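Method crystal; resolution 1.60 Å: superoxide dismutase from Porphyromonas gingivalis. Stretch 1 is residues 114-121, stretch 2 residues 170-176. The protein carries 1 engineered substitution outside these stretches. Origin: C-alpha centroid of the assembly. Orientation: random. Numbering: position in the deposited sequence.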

# COMPACT_ATOMS: atom_id res chain seq x y z
N ALA A 114 -13.27 -5.44 -8.38
CA ALA A 114 -13.02 -4.10 -7.88
C ALA A 114 -11.83 -4.11 -6.91
O ALA A 114 -11.01 -3.19 -6.89
CB ALA A 114 -14.27 -3.58 -7.16
N GLY A 115 -11.74 -5.16 -6.10
CA GLY A 115 -10.65 -5.27 -5.15
C GLY A 115 -9.32 -5.53 -5.81
O GLY A 115 -8.30 -4.95 -5.44
N THR A 116 -9.34 -6.39 -6.82
CA THR A 116 -8.14 -6.73 -7.55
C THR A 116 -7.61 -5.57 -8.40
O THR A 116 -6.38 -5.39 -8.49
CB THR A 116 -8.39 -7.96 -8.47
OG1 THR A 116 -8.70 -9.11 -7.67
CG2 THR A 116 -7.15 -8.28 -9.29
N THR A 117 -8.50 -4.77 -8.98
CA THR A 117 -8.07 -3.66 -9.83
C THR A 117 -7.79 -2.35 -9.08
O THR A 117 -7.41 -1.36 -9.70
CB THR A 117 -9.08 -3.36 -10.98
OG1 THR A 117 -10.34 -2.97 -10.43
CG2 THR A 117 -9.26 -4.60 -11.87
N LEU A 118 -7.95 -2.34 -7.76
CA LEU A 118 -7.65 -1.13 -7.01
C LEU A 118 -6.12 -1.01 -6.94
O LEU A 118 -5.44 -1.88 -6.37
CB LEU A 118 -8.25 -1.22 -5.60
CG LEU A 118 -8.33 0.06 -4.76
CD1 LEU A 118 -9.39 -0.09 -3.69
CD2 LEU A 118 -6.99 0.34 -4.12
N PHE A 119 -5.56 0.04 -7.52
CA PHE A 119 -4.11 0.18 -7.55
C PHE A 119 -3.56 0.75 -6.25
O PHE A 119 -4.02 1.80 -5.79
CB PHE A 119 -3.68 1.06 -8.71
CG PHE A 119 -2.22 1.05 -8.96
CD1 PHE A 119 -1.59 -0.10 -9.44
CD2 PHE A 119 -1.44 2.18 -8.70
CE1 PHE A 119 -0.21 -0.11 -9.66
CE2 PHE A 119 -0.07 2.17 -8.91
CZ PHE A 119 0.55 1.02 -9.39
N GLY A 120 -2.59 0.05 -5.68
CA GLY A 120 -2.00 0.51 -4.43
C GLY A 120 -2.80 0.06 -3.23
O GLY A 120 -3.51 -0.95 -3.29
N SER A 121 -2.71 0.81 -2.14
CA SER A 121 -3.41 0.47 -0.90
C SER A 121 -4.85 0.96 -0.89
O SER A 121 -5.16 2.01 -1.45
CB SER A 121 -2.68 1.08 0.30
OG SER A 121 -1.33 0.64 0.40
N ARG A 170 -0.64 -12.69 -4.34
CA ARG A 170 -1.92 -13.26 -4.77
C ARG A 170 -3.16 -12.60 -4.13
O ARG A 170 -3.94 -13.24 -3.43
CB ARG A 170 -1.90 -14.79 -4.52
CG ARG A 170 -0.68 -15.48 -5.18
CD ARG A 170 -0.68 -17.02 -4.99
NE ARG A 170 -0.50 -17.42 -3.61
CZ ARG A 170 -1.48 -17.83 -2.81
NH1 ARG A 170 -2.74 -17.90 -3.25
NH2 ARG A 170 -1.22 -18.15 -1.56
N ARG A 171 -3.35 -11.30 -4.42
CA ARG A 171 -4.49 -10.57 -3.87
C ARG A 171 -5.83 -11.20 -4.26
O ARG A 171 -6.71 -11.33 -3.42
CB ARG A 171 -4.47 -9.11 -4.32
CG ARG A 171 -5.55 -8.29 -3.65
CD ARG A 171 -5.72 -6.94 -4.27
NE ARG A 171 -4.64 -6.02 -3.87
CZ ARG A 171 -4.64 -4.74 -4.20
NH1 ARG A 171 -5.64 -4.26 -4.93
NH2 ARG A 171 -3.63 -3.96 -3.84
N ALA A 172 -5.99 -11.56 -5.54
CA ALA A 172 -7.24 -12.17 -5.99
C ALA A 172 -7.59 -13.44 -5.23
O ALA A 172 -8.76 -13.64 -4.88
CB ALA A 172 -7.16 -12.47 -7.50
N ASP A 173 -6.61 -14.29 -4.98
CA ASP A 173 -6.86 -15.53 -4.25
C ASP A 173 -7.31 -15.22 -2.82
O ASP A 173 -8.17 -15.92 -2.29
CB ASP A 173 -5.61 -16.44 -4.24
CG ASP A 173 -5.30 -17.03 -5.62
OD1 ASP A 173 -6.16 -16.94 -6.54
OD2 ASP A 173 -4.17 -17.56 -5.80
N HIS A 174 -6.75 -14.17 -2.22
CA HIS A 174 -7.15 -13.80 -0.87
C HIS A 174 -8.59 -13.35 -0.87
O HIS A 174 -9.35 -13.72 0.02
CB HIS A 174 -6.29 -12.65 -0.35
CG HIS A 174 -6.77 -12.06 0.94
ND1 HIS A 174 -6.67 -12.71 2.15
CD2 HIS A 174 -7.27 -10.83 1.22
CE1 HIS A 174 -7.09 -11.91 3.12
NE2 HIS A 174 -7.46 -10.76 2.57
N LEU A 175 -8.97 -12.53 -1.85
CA LEU A 175 -10.33 -12.04 -1.92
C LEU A 175 -11.31 -13.18 -2.08
O LEU A 175 -12.38 -13.20 -1.44
CB LEU A 175 -10.48 -11.04 -3.06
CG LEU A 175 -9.59 -9.79 -2.93
CD1 LEU A 175 -10.02 -8.76 -3.96
CD2 LEU A 175 -9.68 -9.19 -1.51
N LYS A 176 -10.94 -14.14 -2.92
CA LYS A 176 -11.85 -15.26 -3.12
C LYS A 176 -12.07 -16.03 -1.80
O LYS A 176 -13.19 -16.49 -1.54
CB LYS A 176 -11.35 -16.16 -4.27
CG LYS A 176 -10.38 -17.23 -3.89
CD LYS A 176 -9.34 -17.46 -5.01
CE LYS A 176 -8.36 -18.55 -4.62
NZ LYS A 176 -8.27 -18.65 -3.14

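A chain that leaves a helix and turns into a loop exposes carbonyl oxygens that the helix no longer bonds, and arginine is well suited to collect them. Its guanidinium group carries several N-H donors in one plane, so a single side chain can bind several acceptors that lie along its edge. The contact between residues 114-121 and 170-176 of this superoxide dismutase is a compact example.

The first stretch begins as the last part of a helix, with residues 114-116 helical, and runs on as a loop to Ser121. The second enters a helix, with Arg170 at the N-cap position and residues 171-176 in helical form. The backbones come nearest where Thr116 faces Ala172, their CA atoms 5.7 Å apart; in the same register, Gly115 CA lies 7.5 Å from Leu175 CA.

Arg171 covers the most surface in this contact. Its CA-to-CB bond points toward the first stretch, and chi1 and chi2, both t, extend the chain before chi3 turns to m. The guanidinium then meets three main-chain carbonyls near its plane. NH1 donates to Gly115 O at 2.8 Å and to Leu118 O, also at 2.8 Å, while NH2 donates to Gly120 O at 3.1 Å. One positively charged group thus ties the helical residue Gly115 to two points of the loop that follows. None of these bonds depends on an acidic partner: the acceptors are peptide oxygens, which carry partial negative charge. NE is hydrogen-bonded elsewhere in the structure.

Thr116 is next in area covered. Its OG1 lies 3.7 Å from Ala172 CB, a van der Waals contact, and the small alanine side chain accompanies the close approach of the two backbones. The same hydroxyl oxygen is 4.0 Å from Leu175 CD1, but its hydrogen bond is made to a residue flanking one of the stretches.

Leu175, one helical turn beyond Arg171, contributes an apolar contact. Its CA-to-CB bond points toward the first stretch, and Leu175 CD1 lies 3.7 Å from Gly115 CA and 3.8 Å from Thr116 N. The absence of a side chain at Gly115 matters here, since an ideal CB would sit 2.6 Å from Leu175 CD1, a clash. Gly120 is a glycine of another kind: at its phi of 84° and psi of -154°, a CB would be jammed against the preceding carbonyl oxygen. One glycine therefore makes room for a neighbouring helix, whereas the other permits the backbone conformation from which its oxygen reaches Arg171.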